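Local coordinates for protein GNA33 (Neisseria gonorrhoeae FA 1090, PDB 2G5D) that probably cleaves the beta-1,4 bond between N-acetylmuramic acid and N-acetylglucosamine in peptidoglycan as an exolytic transglycosylase, leaving a 1,6-anhydro bond on the muramic acid, at residues 40-45 / 106-111; 62-67 / 333-338; 269-274 / 303-308. All blocks are in the same frame, centred on the assembly; numbering follows the deposited sequence.

Contact 1: 40-45 / 106-111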
loop_
_atom_site.group_PDB
_atom_site.type_symbol
_atom_site.label_atom_id
_atom_site.label_comp_id
_atom_site.label_asym_id
_atom_site.label_seq_id
_atom_site.Cartn_x
_atom_site.Cartn_y
_atom_site.Cartn_z
ATOM N N ALA A 40 11.448 -15.153 -14.149
ATOM C CA ALA A 40 10.161 -14.836 -14.751
ATOM C C ALA A 40 10.166 -14.913 -16.277
ATOM O O ALA A 40 11.179 -14.622 -16.944
ATOM C CB ALA A 40 9.627 -13.464 -14.268
ATOM N N VAL A 41 9.026 -15.332 -16.819
ATOM C CA VAL A 41 8.823 -15.388 -18.275
ATOM C C VAL A 41 7.487 -14.719 -18.643
ATOM O O VAL A 41 6.437 -15.039 -18.101
ATOM C CB VAL A 41 8.954 -16.856 -18.835
ATOM C CG1 VAL A 41 8.679 -16.914 -20.330
ATOM C CG2 VAL A 41 10.341 -17.422 -18.566
ATOM N N TYR A 42 7.547 -13.748 -19.548
ATOM C CA TYR A 42 6.344 -13.040 -19.991
ATOM C C TYR A 42 6.010 -13.442 -21.425
ATOM O O TYR A 42 6.878 -13.402 -22.281
ATOM C CB TYR A 42 6.579 -11.538 -19.951
ATOM C CG TYR A 42 7.138 -10.978 -18.655
ATOM C CD1 TYR A 42 8.505 -10.923 -18.451
ATOM C CD2 TYR A 42 6.295 -10.439 -17.666
ATOM C CE1 TYR A 42 9.053 -10.401 -17.294
ATOM C CE2 TYR A 42 6.841 -9.889 -16.481
ATOM C CZ TYR A 42 8.236 -9.872 -16.320
ATOM O OH TYR A 42 8.849 -9.363 -15.202
ATOM N N THR A 43 4.758 -13.819 -21.679
ATOM C CA THR A 43 4.340 -14.321 -22.986
ATOM C C THR A 43 3.135 -13.548 -23.479
ATOM O O THR A 43 2.122 -13.464 -22.777
ATOM C CB THR A 43 4.005 -15.854 -22.938
ATOM O OG1 THR A 43 5.117 -16.558 -22.386
ATOM C CG2 THR A 43 3.712 -16.443 -24.322
ATOM N N VAL A 44 3.242 -13.005 -24.695
ATOM C CA VAL A 44 2.111 -12.337 -25.331
ATOM C C VAL A 44 1.031 -13.358 -25.683
ATOM O O VAL A 44 1.296 -14.346 -26.343
ATOM C CB VAL A 44 2.515 -11.606 -26.641
ATOM C CG1 VAL A 44 1.246 -11.199 -27.437
ATOM C CG2 VAL A 44 3.360 -10.407 -26.338
ATOM N N VAL A 45 -0.198 -13.095 -25.240
ATOM C CA VAL A 45 -1.344 -13.934 -25.569
ATOM C C VAL A 45 -2.451 -13.004 -26.062
ATOM O O VAL A 45 -2.359 -11.803 -25.845
ATOM C CB VAL A 45 -1.846 -14.754 -24.326
ATOM C CG1 VAL A 45 -0.822 -15.784 -23.904
ATOM C CG2 VAL A 45 -2.219 -13.817 -23.115
ATOM N N TRP A 106 0.562 -9.631 -21.555
ATOM C CA TRP A 106 1.715 -10.509 -21.308
ATOM C C TRP A 106 1.395 -11.382 -20.120
ATOM O O TRP A 106 1.377 -10.899 -18.980
ATOM C CB TRP A 106 2.988 -9.716 -21.002
ATOM C CG TRP A 106 3.446 -8.861 -22.143
ATOM C CD1 TRP A 106 2.928 -7.642 -22.507
ATOM C CD2 TRP A 106 4.497 -9.151 -23.072
ATOM N NE1 TRP A 106 3.614 -7.150 -23.590
ATOM C CE2 TRP A 106 4.586 -8.046 -23.957
ATOM C CE3 TRP A 106 5.409 -10.222 -23.224
ATOM C CZ2 TRP A 106 5.536 -7.985 -24.989
ATOM C CZ3 TRP A 106 6.358 -10.162 -24.261
ATOM C CH2 TRP A 106 6.404 -9.053 -25.131
ATOM N N GLN A 107 1.141 -12.665 -20.395
ATOM C CA GLN A 107 0.938 -13.655 -19.330
ATOM C C GLN A 107 2.242 -13.855 -18.539
ATOM O O GLN A 107 3.323 -13.961 -19.127
ATOM C CB GLN A 107 0.460 -14.974 -19.915
ATOM C CG GLN A 107 0.170 -15.987 -18.839
ATOM C CD GLN A 107 -0.553 -17.210 -19.357
ATOM O OE1 GLN A 107 -0.167 -17.783 -20.377
ATOM N NE2 GLN A 107 -1.598 -17.635 -18.636
ATOM N N VAL A 108 2.126 -13.896 -17.216
ATOM C CA VAL A 108 3.289 -13.869 -16.321
ATOM C C VAL A 108 3.522 -15.240 -15.678
ATOM O O VAL A 108 2.606 -15.812 -15.060
ATOM C CB VAL A 108 3.160 -12.753 -15.230
ATOM C CG1 VAL A 108 4.426 -12.714 -14.336
ATOM C CG2 VAL A 108 2.920 -11.366 -15.870
ATOM N N ALA A 109 4.722 -15.786 -15.878
ATOM C CA ALA A 109 5.159 -16.954 -15.109
ATOM C C ALA A 109 6.319 -16.577 -14.204
ATOM O O ALA A 109 7.267 -15.928 -14.633
ATOM C CB ALA A 109 5.531 -18.133 -16.022
ATOM N N GLY A 110 6.214 -16.961 -12.936
ATOM C CA GLY A 110 7.300 -16.826 -11.973
ATOM C C GLY A 110 7.871 -18.182 -11.616
ATOM O O GLY A 110 7.179 -19.036 -11.047
ATOM N N ASN A 111 9.148 -18.374 -11.939
ATOM C CA ASN A 111 9.859 -19.612 -11.605
ATOM C C ASN A 111 9.129 -20.868 -12.102
ATOM O O ASN A 111 8.963 -21.848 -11.366
ATOM C CB ASN A 111 10.126 -19.659 -10.098
ATOM C CG ASN A 111 10.967 -18.492 -9.630
ATOM O OD1 ASN A 111 12.014 -18.201 -10.215
ATOM N ND2 ASN A 111 10.517 -17.812 -8.581
#
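W106 and V44 face each other as a non-hydrogen-bonded pair in an antiparallel pairing of strands 40-44 and 103-110, part of the beta structure of the double-psi-barrel-containing domain of MltA. The indole six-membered ring takes V44 CG2 over one face, 3.3 Å from its centroid and 5° off the normal, a CH-pi contact. V44 CG2 is placed there by lying anti to its own carbonyl carbon. W106 CE3 packs 3.7 Å from Y42 CB, and the Y42 carbonyl lies at the edge of the same ring. The Y42 ring lies alongside V108, pointing the same way, with CD2 3.9 Å from V108 CG2; its hydroxyl reaches past the pair to the carbonyl of Y346, and P418 touches both aromatic side chains. On the other face of the sheet, Q107 runs out extended from a CG anti to the backbone N (chi1 -177°) and crosses V45 obliquely, Q107 OE1 lying 4.1 Å from V45 CG1, while W409 of strand 403-413 touches both. Between the two faces, V41 with A109 and T43 with Q107 exchange paired backbone bonds. The shortest of the four is Q107 N to T43 O, at 2.7 Å.

Contact 2: 62-67 / 333-338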
loop_
_atom_site.group_PDB
_atom_site.type_symbol
_atom_site.label_atom_id
_atom_site.label_comp_id
_atom_site.label_asym_id
_atom_site.label_seq_id
_atom_site.Cartn_x
_atom_site.Cartn_y
_atom_site.Cartn_z
ATOM N N LEU A 62 -11.134 1.755 -16.619
ATOM C CA LEU A 62 -10.721 3.041 -17.241
ATOM C C LEU A 62 -10.628 4.174 -16.226
ATOM O O LEU A 62 -9.653 4.920 -16.247
ATOM C CB LEU A 62 -11.571 3.425 -18.465
ATOM C CG LEU A 62 -11.198 4.731 -19.214
ATOM C CD1 LEU A 62 -9.780 4.682 -19.787
ATOM C CD2 LEU A 62 -12.182 5.038 -20.308
ATOM N N GLN A 63 -11.625 4.310 -15.341
ATOM C CA GLN A 63 -11.517 5.244 -14.207
ATOM C C GLN A 63 -10.205 5.037 -13.442
ATOM O O GLN A 63 -9.465 5.987 -13.171
ATOM C CB GLN A 63 -12.692 5.075 -13.242
ATOM C CG GLN A 63 -13.993 5.685 -13.742
ATOM C CD GLN A 63 -15.142 5.351 -12.840
ATOM O OE1 GLN A 63 -15.533 4.184 -12.719
ATOM N NE2 GLN A 63 -15.689 6.345 -12.203
ATOM N N SER A 64 -9.912 3.789 -13.098
ATOM C CA SER A 64 -8.732 3.471 -12.308
ATOM C C SER A 64 -7.451 3.846 -13.079
ATOM O O SER A 64 -6.549 4.492 -12.522
ATOM C CB SER A 64 -8.781 1.990 -11.930
ATOM O OG SER A 64 -7.772 1.631 -11.016
ATOM N N PHE A 65 -7.377 3.490 -14.365
ATOM C CA PHE A 65 -6.204 3.862 -15.212
ATOM C C PHE A 65 -5.972 5.377 -15.310
ATOM O O PHE A 65 -4.831 5.841 -15.236
ATOM C CB PHE A 65 -6.278 3.233 -16.624
ATOM C CG PHE A 65 -5.008 3.424 -17.441
ATOM C CD1 PHE A 65 -3.806 2.833 -17.055
ATOM C CD2 PHE A 65 -5.021 4.215 -18.587
ATOM C CE1 PHE A 65 -2.632 3.029 -17.802
ATOM C CE2 PHE A 65 -3.852 4.417 -19.357
ATOM C CZ PHE A 65 -2.660 3.818 -18.969
ATOM N N ARG A 66 -7.056 6.130 -15.512
ATOM C CA ARG A 66 -7.050 7.605 -15.574
ATOM C C ARG A 66 -6.489 8.251 -14.315
ATOM O O ARG A 66 -5.745 9.232 -14.402
ATOM C CB ARG A 66 -8.473 8.172 -15.833
ATOM C CG ARG A 66 -8.993 8.168 -17.300
ATOM C CD ARG A 66 -10.182 9.145 -17.385
ATOM N NE ARG A 66 -10.919 9.069 -18.647
ATOM C CZ ARG A 66 -11.942 9.866 -18.972
ATOM N NH1 ARG A 66 -12.348 10.813 -18.136
ATOM N NH2 ARG A 66 -12.561 9.713 -20.138
ATOM N N LEU A 67 -6.840 7.707 -13.140
ATOM C CA LEU A 67 -6.268 8.177 -11.868
ATOM C C LEU A 67 -4.730 7.990 -11.813
ATOM O O LEU A 67 -3.999 8.884 -11.387
ATOM C CB LEU A 67 -6.954 7.470 -10.676
ATOM C CG LEU A 67 -8.433 7.743 -10.383
ATOM C CD1 LEU A 67 -9.100 6.619 -9.549
ATOM C CD2 LEU A 67 -8.638 9.062 -9.700
ATOM N N PRO A 333 -4.212 8.404 -5.937
ATOM C CA PRO A 333 -5.258 7.769 -5.116
ATOM C C PRO A 333 -5.848 6.426 -5.644
ATOM O O PRO A 333 -6.308 6.330 -6.788
ATOM C CB PRO A 333 -6.330 8.871 -5.009
ATOM C CG PRO A 333 -6.107 9.761 -6.203
ATOM C CD PRO A 333 -4.633 9.725 -6.465
ATOM N N LEU A 334 -5.862 5.394 -4.800
ATOM C CA LEU A 334 -6.304 4.078 -5.250
ATOM C C LEU A 334 -7.835 3.951 -5.261
ATOM O O LEU A 334 -8.531 4.463 -4.360
ATOM C CB LEU A 334 -5.686 2.968 -4.380
ATOM C CG LEU A 334 -4.165 2.968 -4.189
ATOM C CD1 LEU A 334 -3.727 1.910 -3.170
ATOM C CD2 LEU A 334 -3.469 2.761 -5.513
ATOM N N MET A 335 -8.349 3.280 -6.294
ATOM C CA MET A 335 -9.763 3.042 -6.444
ATOM C C MET A 335 -10.065 1.645 -5.940
ATOM O O MET A 335 -9.487 0.667 -6.423
ATOM C CB MET A 335 -10.154 3.164 -7.915
ATOM C CG MET A 335 -11.627 3.045 -8.211
ATOM S SD MET A 335 -11.889 3.012 -9.989
ATOM C CE MET A 335 -13.547 2.377 -10.097
ATOM N N GLY A 336 -10.978 1.563 -4.982
ATOM C CA GLY A 336 -11.420 0.281 -4.416
ATOM C C GLY A 336 -11.825 -0.733 -5.466
ATOM O O GLY A 336 -12.617 -0.416 -6.379
ATOM N N GLU A 337 -11.237 -1.934 -5.348
ATOM C CA GLU A 337 -11.529 -3.092 -6.212
ATOM C C GLU A 337 -10.912 -3.100 -7.608
ATOM O O GLU A 337 -11.065 -4.101 -8.330
ATOM C CB GLU A 337 -13.029 -3.309 -6.354
ATOM C CG GLU A 337 -13.669 -3.898 -5.145
ATOM C CD GLU A 337 -15.161 -4.017 -5.312
ATOM O OE1 GLU A 337 -15.877 -3.301 -4.619
ATOM O OE2 GLU A 337 -15.625 -4.820 -6.145
ATOM N N TYR A 338 -10.215 -2.009 -7.953
ATOM C CA TYR A 338 -9.652 -1.756 -9.281
ATOM C C TYR A 338 -8.194 -1.300 -9.214
ATOM O O TYR A 338 -7.656 -0.729 -10.160
ATOM C CB TYR A 338 -10.546 -0.783 -10.084
ATOM C CG TYR A 338 -11.780 -1.515 -10.549
ATOM C CD1 TYR A 338 -12.959 -1.513 -9.792
ATOM C CD2 TYR A 338 -11.736 -2.279 -11.716
ATOM C CE1 TYR A 338 -14.069 -2.278 -10.205
ATOM C CE2 TYR A 338 -12.830 -3.024 -12.133
ATOM C CZ TYR A 338 -13.978 -3.030 -11.390
ATOM O OH TYR A 338 -15.023 -3.789 -11.865
HETATM O O HOH W 1 -6.773 3.012 -8.787
#
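S64 OG on helix 58-72 has two partners: it donates to Y338 O at 2.5 Å and accepts from a water 2.8 Å away. The hydroxyl lies anti to its backbone N (chi1 -172°), directed at the loop, and approaches the Y338 carbonyl from above its plane, 46° out of it. The water accepts from M335 N at 3.0 Å, so S64 is joined to both ends of the type II turn M335-Y338, directly at one and through water at the other. M335 extends from this turn to the helix with CG anti to its backbone N. Its SD rests 3.8 Å from S64 CB, and CE reaches Q63 OE1. L67, one helical turn on from S64, crosses M335 at about a right angle and sets CD1 4.0 Å from M335 CB, while its CD2 comes near the P333 ring. Of the Y338 side chain, CB is what meets S64; the end leads away, and the side chain touches D57, K60 and S61. Helix 58-72 is thus joined to the loop entering strand 339-342. P333 O is buried without a partner; the direct bond and the water bridge both run through S64 OG, and sulfur and aliphatic carbon make the rest.

Contact 3: 269-274 / 303-308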
loop_
_atom_site.group_PDB
_atom_site.type_symbol
_atom_site.label_atom_id
_atom_site.label_comp_id
_atom_site.label_asym_id
_atom_site.label_seq_id
_atom_site.Cartn_x
_atom_site.Cartn_y
_atom_site.Cartn_z
ATOM N N VAL A 269 7.095 -5.380 14.194
ATOM C CA VAL A 269 6.877 -6.655 14.872
ATOM C C VAL A 269 5.377 -6.941 14.937
ATOM O O VAL A 269 4.591 -6.070 15.310
ATOM C CB VAL A 269 7.494 -6.668 16.303
ATOM C CG1 VAL A 269 7.089 -7.929 17.070
ATOM C CG2 VAL A 269 9.012 -6.542 16.237
ATOM N N SER A 270 4.982 -8.155 14.557
ATOM C CA SER A 270 3.592 -8.583 14.712
ATOM C C SER A 270 3.203 -8.774 16.192
ATOM O O SER A 270 3.737 -9.643 16.883
ATOM C CB SER A 270 3.328 -9.873 13.935
ATOM O OG SER A 270 1.958 -10.215 14.000
ATOM N N ILE A 271 2.274 -7.949 16.661
ATOM C CA ILE A 271 1.717 -8.070 18.011
ATOM C C ILE A 271 0.841 -9.322 18.143
ATOM O O ILE A 271 0.749 -9.912 19.219
ATOM C CB ILE A 271 0.938 -6.788 18.454
ATOM C CG1 ILE A 271 -0.254 -6.492 17.519
ATOM C CG2 ILE A 271 1.901 -5.581 18.575
ATOM C CD1 ILE A 271 -1.365 -5.618 18.143
ATOM N N GLY A 272 0.210 -9.721 17.038
ATOM C CA GLY A 272 -0.540 -10.975 16.959
ATOM C C GLY A 272 0.291 -12.225 17.207
ATOM O O GLY A 272 -0.180 -13.163 17.847
ATOM N N ARG A 273 1.523 -12.232 16.699
ATOM C CA ARG A 273 2.464 -13.325 16.944
ATOM C C ARG A 273 3.035 -13.236 18.349
ATOM O O ARG A 273 3.343 -14.262 18.955
ATOM C CB ARG A 273 3.597 -13.348 15.910
ATOM C CG ARG A 273 3.163 -13.754 14.506
ATOM C CD ARG A 273 4.350 -13.929 13.548
ATOM N NE ARG A 273 3.990 -13.489 12.201
ATOM C CZ ARG A 273 4.420 -12.364 11.629
ATOM N NH1 ARG A 273 5.274 -11.561 12.261
ATOM N NH2 ARG A 273 4.006 -12.047 10.407
ATOM N N TYR A 274 3.177 -12.014 18.865
ATOM C CA TYR A 274 3.606 -11.813 20.248
ATOM C C TYR A 274 2.586 -12.374 21.248
ATOM O O TYR A 274 2.951 -13.095 22.180
ATOM C CB TYR A 274 3.886 -10.335 20.541
ATOM C CG TYR A 274 4.187 -10.063 22.003
ATOM C CD1 TYR A 274 5.458 -10.307 22.524
ATOM C CD2 TYR A 274 3.196 -9.584 22.870
ATOM C CE1 TYR A 274 5.746 -10.075 23.873
ATOM C CE2 TYR A 274 3.474 -9.346 24.221
ATOM C CZ TYR A 274 4.755 -9.595 24.712
ATOM O OH TYR A 274 5.054 -9.367 26.039
ATOM N N ALA A 303 -0.373 -1.603 27.060
ATOM C CA ALA A 303 0.927 -0.948 26.850
ATOM C C ALA A 303 1.989 -1.950 26.388
ATOM O O ALA A 303 2.645 -1.748 25.357
ATOM C CB ALA A 303 1.371 -0.220 28.118
ATOM N N GLU A 304 2.123 -3.041 27.137
ATOM C CA GLU A 304 3.063 -4.119 26.843
ATOM C C GLU A 304 3.000 -4.631 25.397
ATOM O O GLU A 304 4.025 -4.767 24.728
ATOM C CB GLU A 304 2.763 -5.274 27.793
ATOM C CG GLU A 304 3.598 -6.520 27.608
ATOM C CD GLU A 304 2.931 -7.731 28.231
ATOM O OE1 GLU A 304 2.259 -7.574 29.271
ATOM O OE2 GLU A 304 3.067 -8.833 27.673
ATOM N N VAL A 305 1.791 -4.945 24.941
ATOM C CA VAL A 305 1.582 -5.607 23.668
ATOM C C VAL A 305 1.816 -4.625 22.523
ATOM O O VAL A 305 2.574 -4.937 21.594
ATOM C CB VAL A 305 0.174 -6.261 23.578
ATOM C CG1 VAL A 305 -0.149 -6.677 22.142
ATOM C CG2 VAL A 305 0.098 -7.471 24.489
ATOM N N LEU A 306 1.200 -3.441 22.619
ATOM C CA LEU A 306 1.369 -2.378 21.614
ATOM C C LEU A 306 2.827 -1.925 21.491
ATOM O O LEU A 306 3.337 -1.760 20.383
ATOM C CB LEU A 306 0.442 -1.198 21.909
ATOM C CG LEU A 306 -0.915 -1.141 21.184
ATOM C CD1 LEU A 306 -1.652 -2.472 21.114
ATOM C CD2 LEU A 306 -1.801 -0.083 21.799
ATOM N N GLY A 307 3.502 -1.769 22.629
ATOM C CA GLY A 307 4.922 -1.440 22.642
ATOM C C GLY A 307 5.883 -2.443 22.011
ATOM O O GLY A 307 7.029 -2.118 21.771
ATOM N N GLN A 308 5.429 -3.663 21.747
ATOM C CA GLN A 308 6.287 -4.666 21.100
ATOM C C GLN A 308 6.621 -4.336 19.634
ATOM O O GLN A 308 7.644 -4.784 19.115
ATOM C CB GLN A 308 5.673 -6.070 21.201
ATOM C CG GLN A 308 5.516 -6.570 22.634
ATOM C CD GLN A 308 6.827 -6.586 23.416
ATOM O OE1 GLN A 308 7.848 -7.061 22.923
ATOM N NE2 GLN A 308 6.793 -6.073 24.652
#
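Y274 reaches from helix 271-276 across to E304, V305 and Q308 of segment 303-308. From CB, with CG anti to the backbone N (chi1 174°), the ring passes beneath the bent side chain of Q308. Q308 CG sits directly over the ring centre, 3.5 Å from the centroid of the Y274 ring, a CH-pi contact. CD1 and CE1 continue under the amide group, Y274 CE1 lying 3.7 Å from Q308 CD, and the amide and ring planes are 9° apart, so the two are stacked. The amide is held by its own segment: Q308 NE2 donates to E304 O at 3.1 Å, close to the amide plane, which helps fix its rotation over the tyrosine. Along the other ring edge CD2 and CE2 meet V305 CG2, with Y274 CE2 3.9 Å from V305 CG2. At the tip, Y274 OH donates to E304 OE2 at 2.6 Å. The carboxylate stands nearly perpendicular to the ring, with planes 86° apart, and OE2 is approached on its anti side. E304 is also bonded to Y280 through OE2 and salt-bridged to R301 through OE1, a setting that would probably keep it ionised. One turn earlier on the helix, I271 packs CB 3.8 Å from V305 CG1 and brings CG2 close to V305 O; its CD1 nears L306 CD1, and both residues touch F238 of helix 234-243. V269, just before the helix, rests its CB against Q308 O at 3.4 Å. The arrangement is a packing of two short helices within the MltA-specific insert domain, an aliphatic patch on helix 234-243 bordered by a tyrosine stacked under an amide and hydrogen-bonded at its tip to a carboxylate.

Contacts 1 and 2 interlock along the chain: strand 40-44 and helix 58-72 follow one another, and their partners, strand 103-110 and the loop 333-338, come later in the same order. Their centres are 24 Å apart, their nearest atoms about 13 Å. Strand 403-413 lies beside contact 1 and strand 365-375 beside contact 2; both pair with strand 352-358, so the two contacts belong to the same beta structure. Contact 3 closes wholly between the two halves of contact 2, its centre 34 Å from that of contact 2, across the chain's centre, and 40 Å from that of contact 1. It belongs to the MltA-specific insert, consistent with a two-domain enzyme.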